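PDB 5NJI: Phthiocerol/phenolphthiocerol synthesis polyketide synthase type I PpsC from Mycobacterium tuberculosis, which probably takes part in building phthiocerol and phenolphthiocerol lipid chains as a modular polyketide synthase, its dehydratase domain removing water from beta-hydroxyacyl intermediates to leave a double bond. Local coordinates for residues A[261-272]-A[307-318]. The protein carries 1 engineered substitution. Numbering follows the deposited sequence.
With 8Z2 (~{S}-[2-[3-[[(2~{R})-4-[[[(2~{R},3~{S},4~{R},5~{R})-5-(6-aminopurin-9-yl)-4-oxidanyl-3-phosphonooxy-oxolan-2-yl]methoxy-oxidanyl-phosphoryl]oxy-oxidanyl-phosphoryl]oxy-3,3-dimethyl-2-oxidanyl-butanoyl]amino]propanoylamino]ethyl] (~{E})-dodec-2-enethioate), chain B.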
loop_
_atom_site.group_PDB
_atom_site.type_symbol
_atom_site.label_atom_id
_atom_site.label_comp_id
_atom_site.label_asym_id
_atom_site.label_seq_id
_atom_site.Cartn_x
_atom_site.Cartn_y
_atom_site.Cartn_z
ATOM N N LEU A 261 -17.985 1.797 -3.527
ATOM C CA LEU A 261 -16.713 1.355 -2.974
ATOM C C LEU A 261 -15.649 1.355 -4.063
ATOM O O LEU A 261 -15.834 0.756 -5.125
ATOM C CB LEU A 261 -16.859 -0.045 -2.389
ATOM C CG LEU A 261 -15.604 -0.739 -1.859
ATOM C CD1 LEU A 261 -15.089 -0.048 -0.625
ATOM C CD2 LEU A 261 -15.883 -2.202 -1.576
ATOM N N VAL A 262 -14.531 2.012 -3.788
ATOM C CA VAL A 262 -13.457 2.182 -4.747
ATOM C C VAL A 262 -12.240 1.484 -4.166
ATOM O O VAL A 262 -11.764 1.863 -3.089
ATOM C CB VAL A 262 -13.190 3.669 -5.015
ATOM C CG1 VAL A 262 -11.953 3.854 -5.873
ATOM C CG2 VAL A 262 -14.423 4.284 -5.666
ATOM N N VAL A 263 -11.762 0.444 -4.844
ATOM C CA VAL A 263 -10.632 -0.300 -4.293
ATOM C C VAL A 263 -9.501 -0.404 -5.307
ATOM O O VAL A 263 -9.740 -0.547 -6.519
ATOM C CB VAL A 263 -11.046 -1.693 -3.783
ATOM C CG1 VAL A 263 -12.160 -1.563 -2.737
ATOM C CG2 VAL A 263 -11.459 -2.634 -4.912
ATOM N N PRO A 264 -8.257 -0.340 -4.843
ATOM C CA PRO A 264 -7.125 -0.534 -5.739
ATOM C C PRO A 264 -7.091 -1.948 -6.267
ATOM O O PRO A 264 -7.332 -2.906 -5.526
ATOM C CB PRO A 264 -5.910 -0.242 -4.853
ATOM C CG PRO A 264 -6.434 0.530 -3.713
ATOM C CD PRO A 264 -7.806 0.006 -3.483
ATOM N N VAL A 265 -6.790 -2.061 -7.560
ATOM C CA VAL A 265 -6.605 -3.355 -8.205
ATOM C C VAL A 265 -5.237 -3.494 -8.844
ATOM O O VAL A 265 -4.832 -4.622 -9.160
ATOM C CB VAL A 265 -7.702 -3.632 -9.247
ATOM C CG1 VAL A 265 -9.057 -3.771 -8.565
ATOM C CG2 VAL A 265 -7.744 -2.541 -10.307
ATOM N N ARG A 266 -4.503 -2.407 -9.046
ATOM C CA ARG A 266 -3.181 -2.474 -9.637
ATOM C C ARG A 266 -2.364 -1.268 -9.204
ATOM O O ARG A 266 -2.880 -0.147 -9.130
ATOM C CB ARG A 266 -3.291 -2.526 -11.160
ATOM C CG ARG A 266 -2.026 -2.785 -11.918
ATOM C CD ARG A 266 -2.384 -3.196 -13.373
ATOM N NE ARG A 266 -1.216 -3.577 -14.164
ATOM C CZ ARG A 266 -0.400 -2.702 -14.740
ATOM N NH1 ARG A 266 -0.624 -1.406 -14.603
ATOM N NH2 ARG A 266 0.641 -3.115 -15.452
ATOM N N PHE A 267 -1.096 -1.507 -8.918
ATOM C CA PHE A 267 -0.118 -0.451 -8.737
ATOM C C PHE A 267 0.926 -0.616 -9.820
ATOM O O PHE A 267 1.253 -1.743 -10.208
ATOM C CB PHE A 267 0.583 -0.496 -7.374
ATOM C CG PHE A 267 -0.330 -0.369 -6.179
ATOM C CD1 PHE A 267 -0.849 0.848 -5.790
ATOM C CD2 PHE A 267 -0.608 -1.470 -5.400
ATOM C CE1 PHE A 267 -1.673 0.944 -4.676
ATOM C CE2 PHE A 267 -1.419 -1.373 -4.281
ATOM C CZ PHE A 267 -1.951 -0.160 -3.927
ATOM N N ALA A 268 1.431 0.492 -10.339
ATOM C CA ALA A 268 2.577 0.422 -11.226
ATOM C C ALA A 268 3.571 1.496 -10.825
ATOM O O ALA A 268 3.182 2.624 -10.525
ATOM C CB ALA A 268 2.175 0.596 -12.684
ATOM N N GLY A 269 4.849 1.134 -10.802
ATOM C CA GLY A 269 5.885 2.104 -10.504
ATOM C C GLY A 269 5.802 2.590 -9.072
ATOM O O GLY A 269 5.560 3.777 -8.820
ATOM N N VAL A 270 5.956 1.680 -8.121
ATOM C CA VAL A 270 6.041 2.046 -6.714
ATOM C C VAL A 270 7.515 2.239 -6.386
ATOM O O VAL A 270 8.299 1.285 -6.407
ATOM C CB VAL A 270 5.397 1.002 -5.796
ATOM C CG1 VAL A 270 5.515 1.449 -4.354
ATOM C CG2 VAL A 270 3.954 0.795 -6.159
ATOM N N HIS A 271 7.893 3.487 -6.111
ATOM C CA HIS A 271 9.262 3.863 -5.810
ATOM C C HIS A 271 9.379 4.249 -4.347
ATOM O O HIS A 271 8.569 5.040 -3.848
ATOM C CB HIS A 271 9.699 5.034 -6.689
ATOM C CG HIS A 271 9.421 4.824 -8.137
ATOM N ND1 HIS A 271 10.286 4.142 -8.966
ATOM C CD2 HIS A 271 8.375 5.197 -8.906
ATOM C CE1 HIS A 271 9.785 4.109 -10.187
ATOM N NE2 HIS A 271 8.623 4.738 -10.177
ATOM N N VAL A 272 10.382 3.694 -3.668
ATOM C CA VAL A 272 10.613 3.927 -2.252
ATOM C C VAL A 272 12.043 4.417 -2.095
ATOM O O VAL A 272 12.994 3.704 -2.434
ATOM C CB VAL A 272 10.378 2.666 -1.407
ATOM C CG1 VAL A 272 10.362 3.038 0.051
ATOM C CG2 VAL A 272 9.085 1.988 -1.824
ATOM N N LEU A 307 9.777 10.413 -0.467
ATOM C CA LEU A 307 10.028 9.140 0.174
ATOM C C LEU A 307 9.337 8.005 -0.546
ATOM O O LEU A 307 9.863 6.894 -0.594
ATOM C CB LEU A 307 9.526 9.170 1.624
ATOM C CG LEU A 307 10.088 10.274 2.513
ATOM C CD1 LEU A 307 9.364 10.280 3.856
ATOM C CD2 LEU A 307 11.574 10.059 2.708
ATOM N N LEU A 308 8.133 8.268 -1.043
ATOM C CA LEU A 308 7.317 7.283 -1.743
ATOM C C LEU A 308 6.725 7.965 -2.963
ATOM O O LEU A 308 6.119 9.036 -2.842
ATOM C CB LEU A 308 6.186 6.749 -0.852
ATOM C CG LEU A 308 5.207 5.799 -1.521
ATOM C CD1 LEU A 308 5.871 4.480 -1.777
ATOM C CD2 LEU A 308 3.979 5.624 -0.650
ATOM N N VAL A 309 6.886 7.371 -4.136
ATOM C CA VAL A 309 6.205 7.847 -5.332
ATOM C C VAL A 309 5.482 6.656 -5.924
ATOM O O VAL A 309 6.125 5.653 -6.246
ATOM C CB VAL A 309 7.176 8.443 -6.366
ATOM C CG1 VAL A 309 6.450 8.802 -7.658
ATOM C CG2 VAL A 309 7.877 9.652 -5.788
ATOM N N VAL A 310 4.158 6.753 -6.064
ATOM C CA VAL A 310 3.372 5.746 -6.773
ATOM C C VAL A 310 2.955 6.335 -8.112
ATOM O O VAL A 310 2.125 7.254 -8.161
ATOM C CB VAL A 310 2.145 5.311 -5.963
ATOM C CG1 VAL A 310 1.389 4.221 -6.707
ATOM C CG2 VAL A 310 2.561 4.845 -4.607
ATOM N N ASP A 311 3.508 5.793 -9.210
ATOM C CA ASP A 311 3.245 6.349 -10.539
ATOM C C ASP A 311 1.801 6.121 -10.975
ATOM O O ASP A 311 1.180 7.009 -11.574
ATOM C CB ASP A 311 4.191 5.727 -11.579
ATOM C CG ASP A 311 5.666 6.106 -11.401
ATOM O OD1 ASP A 311 6.005 7.105 -10.732
ATOM O OD2 ASP A 311 6.505 5.386 -11.991
ATOM N N GLU A 312 1.268 4.915 -10.754
ATOM C CA GLU A 312 -0.115 4.604 -11.078
ATOM C C GLU A 312 -0.741 3.768 -9.985
ATOM O O GLU A 312 -0.203 2.719 -9.613
ATOM C CB GLU A 312 -0.244 3.822 -12.394
ATOM C CG GLU A 312 0.243 4.569 -13.610
ATOM C CD GLU A 312 0.167 3.728 -14.880
ATOM O OE1 GLU A 312 -0.263 2.559 -14.797
ATOM O OE2 GLU A 312 0.537 4.235 -15.957
ATOM N N VAL A 313 -1.901 4.195 -9.522
ATOM C CA VAL A 313 -2.761 3.346 -8.717
ATOM C C VAL A 313 -4.085 3.260 -9.459
ATOM O O VAL A 313 -4.784 4.269 -9.635
ATOM C CB VAL A 313 -2.934 3.853 -7.277
ATOM C CG1 VAL A 313 -3.313 5.286 -7.242
ATOM C CG2 VAL A 313 -3.963 2.988 -6.503
ATOM N N GLU A 314 -4.408 2.068 -9.918
ATOM C CA GLU A 314 -5.616 1.824 -10.690
ATOM C C GLU A 314 -6.683 1.265 -9.767
ATOM O O GLU A 314 -6.426 0.300 -9.041
ATOM C CB GLU A 314 -5.320 0.843 -11.820
ATOM C CG GLU A 314 -6.503 0.438 -12.652
ATOM C CD GLU A 314 -6.072 -0.479 -13.788
ATOM O OE1 GLU A 314 -4.857 -0.526 -14.088
ATOM O OE2 GLU A 314 -6.949 -1.128 -14.382
ATOM N N MET A 315 -7.859 1.887 -9.759
ATOM C CA MET A 315 -8.928 1.503 -8.857
ATOM C C MET A 315 -10.178 1.100 -9.625
ATOM O O MET A 315 -10.503 1.673 -10.668
ATOM C CB MET A 315 -9.213 2.637 -7.881
ATOM C CG MET A 315 -7.940 2.954 -7.108
ATOM S SD MET A 315 -8.157 3.993 -5.710
ATOM C CE MET A 315 -8.375 5.546 -6.569
ATOM N N ALA A 316 -10.834 0.072 -9.118
ATOM C CA ALA A 316 -12.119 -0.377 -9.616
ATOM C C ALA A 316 -13.229 0.206 -8.759
ATOM O O ALA A 316 -13.051 0.462 -7.564
ATOM C CB ALA A 316 -12.198 -1.897 -9.601
ATOM N N VAL A 317 -14.369 0.455 -9.386
ATOM C CA VAL A 317 -15.493 1.095 -8.719
ATOM C C VAL A 317 -16.586 0.052 -8.581
ATOM O O VAL A 317 -17.133 -0.423 -9.583
ATOM C CB VAL A 317 -15.986 2.328 -9.493
ATOM C CG1 VAL A 317 -17.108 3.026 -8.731
ATOM C CG2 VAL A 317 -14.832 3.297 -9.746
ATOM N N LEU A 318 -16.887 -0.312 -7.344
ATOM C CA LEU A 318 -17.866 -1.344 -7.061
ATOM C C LEU A 318 -19.098 -0.713 -6.410
ATOM O O LEU A 318 -20.227 -1.024 -6.774
ATOM C CB LEU A 318 -17.253 -2.411 -6.152
ATOM C CG LEU A 318 -15.762 -2.692 -6.372
ATOM C CD1 LEU A 318 -15.257 -3.727 -5.388
ATOM C CD2 LEU A 318 -15.480 -3.138 -7.799
HETATM C C2 8Z2 B . -3.731 -12.098 -14.353
HETATM C C4 8Z2 B . -6.044 -12.138 -13.990
HETATM C C5 8Z2 B . -6.037 -13.443 -14.132
HETATM C C6 8Z2 B . -4.929 -14.088 -14.398
HETATM C C8 8Z2 B . -8.046 -12.893 -13.765
HETATM C C10 8Z2 B . -11.130 6.783 -3.187
HETATM C C11 8Z2 B . -11.384 7.567 -4.411
HETATM C C12 8Z2 B . -12.810 7.473 -4.800
HETATM N N9 8Z2 B . -7.285 -11.804 -13.701
HETATM N N7 8Z2 B . -7.254 -13.893 -13.966
HETATM N N3 8Z2 B . -4.901 -11.437 -14.096
HETATM N N1 8Z2 B . -3.763 -13.453 -14.521
HETATM N N6 8Z2 B . -5.077 -15.384 -14.516
HETATM C "C1'" 8Z2 B . -7.201 -10.210 -13.554
HETATM C "C2'" 8Z2 B . -7.266 -9.841 -14.987
HETATM O "O2'" 8Z2 B . -6.196 -8.906 -14.990
HETATM C "C3'" 8Z2 B . -8.785 -9.310 -15.136
HETATM O "O3'" 8Z2 B . -9.164 -9.379 -16.542
HETATM C "C4'" 8Z2 B . -8.547 -8.063 -14.050
HETATM O "O4'" 8Z2 B . -7.947 -8.912 -12.964
HETATM C "C5'" 8Z2 B . -9.612 -7.206 -13.385
HETATM O "O5'" 8Z2 B . -10.516 -7.871 -12.585
HETATM P P1 8Z2 B . -11.405 -8.985 -12.975
HETATM O O11 8Z2 B . -10.496 -10.084 -12.670
HETATM O O12 8Z2 B . -11.689 -9.169 -14.421
HETATM O O6 8Z2 B . -12.847 -9.066 -12.067
HETATM P P2 8Z2 B . -13.024 -10.194 -10.926
HETATM O O21 8Z2 B . -11.963 -11.370 -11.034
HETATM O O22 8Z2 B . -14.199 -10.893 -10.597
HETATM O O7 8Z2 B . -12.696 -9.147 -9.716
HETATM C CPA 8Z2 B . -12.614 -7.711 -9.756
HETATM C CPB 8Z2 B . -12.271 -7.325 -8.292
HETATM C CP8 8Z2 B . -10.983 -8.083 -7.925
HETATM C CP7 8Z2 B . -12.060 -5.854 -8.125
HETATM C CP9 8Z2 B . -13.419 -7.773 -7.394
HETATM O OP3 8Z2 B . -10.030 -7.653 -8.814
HETATM C CP6 8Z2 B . -10.486 -7.855 -6.473
HETATM O OP2 8Z2 B . -11.184 -8.178 -5.581
HETATM N NP2 8Z2 B . -9.225 -7.486 -6.301
HETATM C CP5 8Z2 B . -8.557 -7.290 -5.034
HETATM C CP4 8Z2 B . -8.655 -5.833 -4.624
HETATM C CP3 8Z2 B . -7.942 -5.671 -3.262
HETATM O OP1 8Z2 B . -7.820 -6.600 -2.539
HETATM N NP1 8Z2 B . -7.503 -4.479 -2.936
HETATM C CP2 8Z2 B . -6.790 -4.228 -1.720
HETATM C CP1 8Z2 B . -7.698 -4.170 -0.544
HETATM S S 8Z2 B . -8.797 -2.722 -0.631
HETATM P P3 8Z2 B . -9.138 -11.003 -17.219
HETATM O O31 8Z2 B . -9.853 -11.891 -15.973
HETATM O O32 8Z2 B . -7.900 -11.661 -17.322
HETATM O O33 8Z2 B . -9.879 -11.309 -18.447
HETATM C CA1 8Z2 B . -7.834 -1.576 -0.298
HETATM C CA2 8Z2 B . -8.449 -0.228 -0.235
HETATM O OA1 8Z2 B . -6.666 -1.624 -0.075
HETATM C CA3 8Z2 B . -7.556 0.919 0.030
HETATM C CA4 8Z2 B . -8.168 2.259 0.044
HETATM C CA5 8Z2 B . -7.155 3.376 0.069
HETATM C CA6 8Z2 B . -7.860 4.723 0.019
HETATM C CA7 8Z2 B . -8.346 5.052 -1.412
HETATM C CA8 8Z2 B . -9.426 6.115 -1.435
HETATM C CA9 8Z2 B . -9.691 6.732 -2.835
HETATM O O HOH W 1 0.732 0.252 -16.064
#
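Strand 262-272 pairs antiparallel with 308-317, which turns a corner at Asp311, Val262 opposite Val317 and Val272 opposite Leu308, the register slipping by one at a classic beta bulge where Val265 and Arg266 both face Glu314. Glu314 O takes a nearly straight bond from Val265 N (2.8 Å) and a weak one from Arg266 N. Just before the bulge, Pro264 sits in a non-hydrogen-bonded pair with Met315, where the missing N-H costs no bond to this strand; its carbonyl O accepts a hydrogen bond from NP1 of the acyl-CoA (3.0 Å). On the face of Phe267 and Val313, apolar residues suit a buried layer against helix 226-234: Val313 CG2, anti to its own backbone N, lies 3.6 Å from Phe267 CE1, and Met229 and Leu233 touch the Phe267 side chain. Nearer the acyl chain, Val262 CG1 meets Met315 CB at 3.6 Å. The opposite face carries charged groups among small apolar ones. The extended Arg266 runs alongside Glu312, whose OE1 sits in the guanidinium plane at a long 4.0 Å from NH1, with a water bridging the two; Glu314 turns its OE2 to Arg292. Gly269, with positive phi (67°), leaves room for Asp311, whose OD2 accepts a hydrogen bond from His271 NE2 (2.9 Å), in the ring plane but 45° out of the carboxylate plane. These are central strands of the double hot-dog fold of polyketide synthase dehydratases; Val262 lines the acyl-CoA pocket at the acyl chain's end, Val265 beside the pantetheine arm.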